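Local coordinates for Lin2722 protein (Listeria innocua, PDB 3DS8), which is of unknown function but has an alpha/beta-hydrolase fold and is probably a serine hydrolase, at residues N42-I47 with F66-A71; G104-T109 with S132-L137. One frame throughout, in Å; residues are numbered along the deposited sequence.

Both contacts sit at the C-terminal ends of strands in the central sheet of an alpha/beta-hydrolase fold, their centres about 18 Å apart. Contact 1 is a surface contact at one margin of the sheet: the turn between strands 36-42 and 46-50 meets the loop that leaves strand 61-66, and side-chain amides and one backbone N-H join the two. Contact 2 is buried, its centre about 8 Å from the centre of the molecule, where helix 103-114 packs on the loop after strand 123-130 through leucine, proline and phenylalanine. Helix 73-91 borders both: Trp-79 touches Ser-43 and Gln-68 of contact 1, Pro-73 touches Leu-106 of contact 2.

Contact 1: N42-I47 with F66-A71; sequences NSEGKI and FEQNQA
Gln-68 plugs its carboxamide into the turn at Asn-42 and Ser-43, using both ends of the amide. Its OE1 accepts from Ser-43 N at 2.7 Å (N-H...O angle 165°) and, weakly, from Ser-43 OG. Its NE2 points at Asn-42 OD1, at a modelled 2.5 Å that is probably shortened by coordinate error. A bend at chi2 (91°) turns CD of Gln-68 out of the line of its chain, and the two side-chain amides end with their planes 48° apart. This is the tight part of the contact. Asn-42 OD1 also accepts from Glu-44 N at 2.9 Å, closing an Asx turn; Gly-45 N and Lys-46 N both bond to Asn-42 O, a G1 beta bulge in the hairpin of strands 36-42 and 46-50. Glu-67 and Gln-68 belong to the loop from strand 61-66 to helix 73-91, whose Trp-79 touches Ser-43 and Gln-68.

The other side is looser and more exposed. Asn-42 ND2 bonds Glu-44 OE2 at 3.0 Å, meeting it from above the carboxylate plane, and lies near Glu-67 OE1 at an angle too poor for a hydrogen bond. Glu-44 OE2 and Glu-67 OE1 stand 4.7 Å apart, a like-charge pair that the amide between them may ease. Ser-43 N on Gln-68 OE1 and Glu-44 N on Asn-42 OD1 mark those atoms as oxygens, which probably holds both amides in one orientation where Gln-68 meets the turn.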
loop_
_atom_site.group_PDB
_atom_site.type_symbol
_atom_site.label_atom_id
_atom_site.label_comp_id
_atom_site.label_asym_id
_atom_site.label_seq_id
_atom_site.Cartn_x
_atom_site.Cartn_y
_atom_site.Cartn_z
ATOM N N ASN A 42 -10.948 -1.985 -15.883
ATOM C CA ASN A 42 -11.854 -0.921 -16.244
ATOM C C ASN A 42 -13.209 -1.350 -15.686
ATOM O O ASN A 42 -13.706 -2.435 -16.015
ATOM C CB ASN A 42 -11.893 -0.836 -17.761
ATOM C CG ASN A 42 -12.737 0.285 -18.295
ATOM O OD1 ASN A 42 -13.599 0.868 -17.618
ATOM N ND2 ASN A 42 -12.522 0.572 -19.561
ATOM N N SER A 43 -13.813 -0.473 -14.905
ATOM C CA SER A 43 -15.146 -0.694 -14.346
ATOM C C SER A 43 -16.219 -0.920 -15.407
ATOM O O SER A 43 -17.311 -1.365 -15.056
ATOM C CB SER A 43 -15.566 0.505 -13.486
ATOM O OG SER A 43 -15.859 1.631 -14.295
ATOM N N GLU A 44 -15.932 -0.578 -16.673
ATOM C CA GLU A 44 -16.830 -0.829 -17.812
ATOM C C GLU A 44 -17.001 -2.326 -18.008
ATOM O O GLU A 44 -18.019 -2.770 -18.563
ATOM C CB GLU A 44 -16.267 -0.269 -19.134
ATOM C CG GLU A 44 -16.215 1.261 -19.273
ATOM C CD GLU A 44 -15.325 1.706 -20.455
ATOM O OE1 GLU A 44 -15.398 1.075 -21.550
ATOM O OE2 GLU A 44 -14.528 2.667 -20.267
ATOM N N GLY A 45 -15.978 -3.079 -17.603
ATOM C CA GLY A 45 -16.016 -4.524 -17.574
ATOM C C GLY A 45 -14.884 -5.240 -18.315
ATOM O O GLY A 45 -15.164 -6.293 -18.893
ATOM N N LYS A 46 -13.670 -4.675 -18.353
ATOM C CA LYS A 46 -12.521 -5.302 -19.031
ATOM C C LYS A 46 -11.354 -5.521 -18.070
ATOM O O LYS A 46 -11.066 -4.653 -17.245
ATOM C CB LYS A 46 -12.034 -4.443 -20.193
ATOM C CG LYS A 46 -13.163 -4.061 -21.191
ATOM C CD LYS A 46 -12.630 -3.482 -22.500
ATOM C CE LYS A 46 -13.572 -2.412 -23.090
ATOM N NZ LYS A 46 -12.861 -1.578 -24.135
ATOM N N ILE A 47 -10.697 -6.673 -18.174
ATOM C CA ILE A 47 -9.470 -6.992 -17.428
ATOM C C ILE A 47 -8.436 -7.368 -18.488
ATOM O O ILE A 47 -8.726 -8.163 -19.357
ATOM C CB ILE A 47 -9.660 -8.220 -16.509
ATOM C CG1 ILE A 47 -10.646 -7.942 -15.382
ATOM C CG2 ILE A 47 -8.320 -8.664 -15.871
ATOM C CD1 ILE A 47 -10.217 -6.860 -14.485
ATOM N N PHE A 66 -5.527 1.087 -12.861
ATOM C CA PHE A 66 -6.962 1.364 -12.973
ATOM C C PHE A 66 -7.227 2.382 -14.077
ATOM O O PHE A 66 -6.766 3.530 -13.990
ATOM C CB PHE A 66 -7.470 1.949 -11.663
ATOM C CG PHE A 66 -7.418 1.007 -10.505
ATOM C CD1 PHE A 66 -8.374 0.029 -10.370
ATOM C CD2 PHE A 66 -6.408 1.087 -9.555
ATOM C CE1 PHE A 66 -8.348 -0.857 -9.289
ATOM C CE2 PHE A 66 -6.340 0.181 -8.511
ATOM C CZ PHE A 66 -7.352 -0.779 -8.356
ATOM N N GLU A 67 -8.002 2.013 -15.101
ATOM C CA GLU A 67 -8.339 2.992 -16.153
ATOM C C GLU A 67 -9.084 4.205 -15.555
ATOM O O GLU A 67 -8.895 5.352 -15.991
ATOM C CB GLU A 67 -9.236 2.388 -17.227
ATOM C CG GLU A 67 -9.536 3.418 -18.331
ATOM C CD GLU A 67 -9.780 2.845 -19.735
ATOM O OE1 GLU A 67 -9.997 1.620 -19.898
ATOM O OE2 GLU A 67 -9.740 3.662 -20.690
ATOM N N GLN A 68 -9.931 3.928 -14.579
ATOM C CA GLN A 68 -10.643 4.965 -13.836
ATOM C C GLN A 68 -9.739 5.406 -12.696
ATOM O O GLN A 68 -9.906 4.999 -11.546
ATOM C CB GLN A 68 -12.003 4.468 -13.343
ATOM C CG GLN A 68 -13.025 4.365 -14.489
ATOM C CD GLN A 68 -13.047 3.032 -15.155
ATOM O OE1 GLN A 68 -12.902 2.004 -14.493
ATOM N NE2 GLN A 68 -13.292 3.021 -16.472
ATOM N N ASN A 69 -8.768 6.239 -13.053
ATOM C CA ASN A 69 -7.589 6.493 -12.201
ATOM C C ASN A 69 -7.780 7.647 -11.219
ATOM O O ASN A 69 -6.845 8.048 -10.518
ATOM C CB ASN A 69 -6.316 6.615 -13.067
ATOM C CG ASN A 69 -6.235 7.929 -13.856
ATOM O OD1 ASN A 69 -7.220 8.613 -14.027
ATOM N ND2 ASN A 69 -5.055 8.226 -14.416
ATOM N N GLN A 70 -9.010 8.157 -11.125
ATOM C CA GLN A 70 -9.364 9.153 -10.080
ATOM C C GLN A 70 -10.543 8.689 -9.234
ATOM O O GLN A 70 -11.090 9.462 -8.449
ATOM C CB GLN A 70 -9.676 10.529 -10.672
ATOM C CG GLN A 70 -8.601 11.067 -11.524
ATOM C CD GLN A 70 -7.543 11.821 -10.786
ATOM O OE1 GLN A 70 -7.499 11.840 -9.561
ATOM N NE2 GLN A 70 -6.650 12.476 -11.557
ATOM N N ALA A 71 -10.887 7.405 -9.318
ATOM C CA ALA A 71 -11.989 6.877 -8.514
ATOM C C ALA A 71 -11.630 6.668 -7.051
ATOM O O ALA A 71 -10.453 6.711 -6.637
ATOM C CB ALA A 71 -12.517 5.522 -9.159
#

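Contact 2: G104-T109 with S132-L137; sequences GGLALT and SPFNDL
Helix 103-114 begins within what is probably the nucleophile elbow of an alpha/beta hydrolase, and Gly-105 and Leu-106 near its start pack against Ser-132, Pro-133 and Phe-134, in the loop after strand 123-130. Leu-106 divides its two methyls between neighbours: CD1 lies 3.7 Å from Pro-133 CD, and CD2 comes obliquely to the Phe-134 ring, 3.5 Å from CD1 of that residue. One turn further along, Thr-109 OG1 meets the ring edge in plane, 3.4 Å from Phe-134 CE1. With chi1 at -59°, that hydroxyl stands beside its own backbone N and donates to Gly-105 O at 2.9 Å; Thr-109 N reaches the same oxygen from the opposite face of the carbonyl plane.

Where Gly-105 has no side chain, Ser-132 moves in, its OG 3.3 Å from Gly-105 CA. Ser-132 OG is hydrogen-bonded to Ser-102 O, the backbone of the probable nucleophile. Across the contact itself the fit is one of shape and apolar surface; the two buried hydroxyls are satisfied by backbone carbonyls, Thr-109 within its own helix and Ser-132 beside the probable elbow, which it ties to this loop.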
loop_
_atom_site.group_PDB
_atom_site.type_symbol
_atom_site.label_atom_id
_atom_site.label_comp_id
_atom_site.label_asym_id
_atom_site.label_seq_id
_atom_site.Cartn_x
_atom_site.Cartn_y
_atom_site.Cartn_z
ATOM N N GLY A 104 -3.624 4.320 -3.850
ATOM C CA GLY A 104 -3.309 2.884 -4.012
ATOM C C GLY A 104 -3.118 2.157 -2.726
ATOM O O GLY A 104 -3.538 0.991 -2.579
ATOM N N GLY A 105 -2.461 2.810 -1.775
ATOM C CA GLY A 105 -2.370 2.254 -0.404
ATOM C C GLY A 105 -3.706 2.145 0.312
ATOM O O GLY A 105 -3.940 1.175 1.039
ATOM N N LEU A 106 -4.621 3.090 0.079
ATOM C CA LEU A 106 -5.974 3.010 0.625
ATOM C C LEU A 106 -6.765 1.830 0.029
ATOM O O LEU A 106 -7.451 1.128 0.732
ATOM C CB LEU A 106 -6.739 4.308 0.455
ATOM C CG LEU A 106 -6.122 5.582 1.049
ATOM C CD1 LEU A 106 -6.961 6.819 0.729
ATOM C CD2 LEU A 106 -5.914 5.343 2.544
ATOM N N ALA A 107 -6.645 1.635 -1.276
ATOM C CA ALA A 107 -7.277 0.491 -1.944
ATOM C C ALA A 107 -6.796 -0.838 -1.357
ATOM O O ALA A 107 -7.610 -1.740 -1.056
ATOM C CB ALA A 107 -7.016 0.562 -3.475
ATOM N N LEU A 108 -5.497 -0.953 -1.103
ATOM C CA LEU A 108 -4.988 -2.147 -0.456
ATOM C C LEU A 108 -5.545 -2.349 0.952
ATOM O O LEU A 108 -5.647 -3.477 1.406
ATOM C CB LEU A 108 -3.462 -2.131 -0.434
ATOM C CG LEU A 108 -2.717 -2.306 -1.765
ATOM C CD1 LEU A 108 -1.218 -2.011 -1.611
ATOM C CD2 LEU A 108 -2.967 -3.717 -2.339
ATOM N N THR A 109 -5.766 -1.254 1.682
ATOM C CA THR A 109 -6.262 -1.325 3.051
ATOM C C THR A 109 -7.737 -1.794 3.072
ATOM O O THR A 109 -8.113 -2.702 3.835
ATOM C CB THR A 109 -6.089 0.027 3.741
ATOM O OG1 THR A 109 -4.698 0.375 3.725
ATOM C CG2 THR A 109 -6.626 0.008 5.206
ATOM N N SER A 132 -0.407 7.671 2.036
ATOM C CA SER A 132 -1.810 7.340 1.818
ATOM C C SER A 132 -2.644 8.138 2.806
ATOM O O SER A 132 -2.361 8.074 4.002
ATOM C CB SER A 132 -2.085 5.844 1.995
ATOM O OG SER A 132 -1.397 5.046 1.007
ATOM N N PRO A 133 -3.664 8.858 2.321
ATOM C CA PRO A 133 -4.418 9.696 3.261
ATOM C C PRO A 133 -5.525 8.914 3.984
ATOM O O PRO A 133 -6.728 9.029 3.682
ATOM C CB PRO A 133 -4.945 10.795 2.347
ATOM C CG PRO A 133 -5.130 10.114 1.030
ATOM C CD PRO A 133 -4.086 9.098 0.922
ATOM N N PHE A 134 -5.120 8.118 4.967
ATOM C CA PHE A 134 -6.057 7.340 5.771
ATOM C C PHE A 134 -7.173 8.150 6.416
ATOM O O PHE A 134 -8.291 7.679 6.502
ATOM C CB PHE A 134 -5.326 6.484 6.814
ATOM C CG PHE A 134 -4.398 5.474 6.198
ATOM C CD1 PHE A 134 -4.903 4.279 5.702
ATOM C CD2 PHE A 134 -3.034 5.696 6.184
ATOM C CE1 PHE A 134 -4.080 3.374 5.104
ATOM C CE2 PHE A 134 -2.205 4.810 5.549
ATOM C CZ PHE A 134 -2.751 3.598 5.066
ATOM N N ASN A 135 -6.872 9.381 6.824
ATOM C CA ASN A 135 -7.872 10.303 7.324
ATOM C C ASN A 135 -8.015 11.551 6.421
ATOM O O ASN A 135 -8.230 12.656 6.900
ATOM C CB ASN A 135 -7.504 10.720 8.744
ATOM C CG ASN A 135 -8.674 11.368 9.483
ATOM O OD1 ASN A 135 -9.817 10.900 9.372
ATOM N ND2 ASN A 135 -8.388 12.402 10.280
ATOM N N ASP A 136 -7.950 11.330 5.110
ATOM C CA ASP A 136 -8.164 12.348 4.098
ATOM C C ASP A 136 -7.201 13.554 4.235
ATOM O O ASP A 136 -6.058 13.387 4.723
ATOM C CB ASP A 136 -9.667 12.724 3.999
ATOM C CG ASP A 136 -10.568 11.509 3.673
ATOM O OD1 ASP A 136 -10.120 10.587 2.984
ATOM O OD2 ASP A 136 -11.745 11.548 4.035
ATOM N N LEU A 137 -7.591 14.732 3.760
ATOM C CA LEU A 137 -6.635 15.803 3.544
ATOM C C LEU A 137 -6.762 17.022 4.466
ATOM O O LEU A 137 -5.966 17.921 4.394
ATOM C CB LEU A 137 -6.715 16.290 2.089
ATOM C CG LEU A 137 -6.650 15.219 1.010
ATOM C CD1 LEU A 137 -6.624 15.883 -0.347
ATOM C CD2 LEU A 137 -5.383 14.327 1.175
#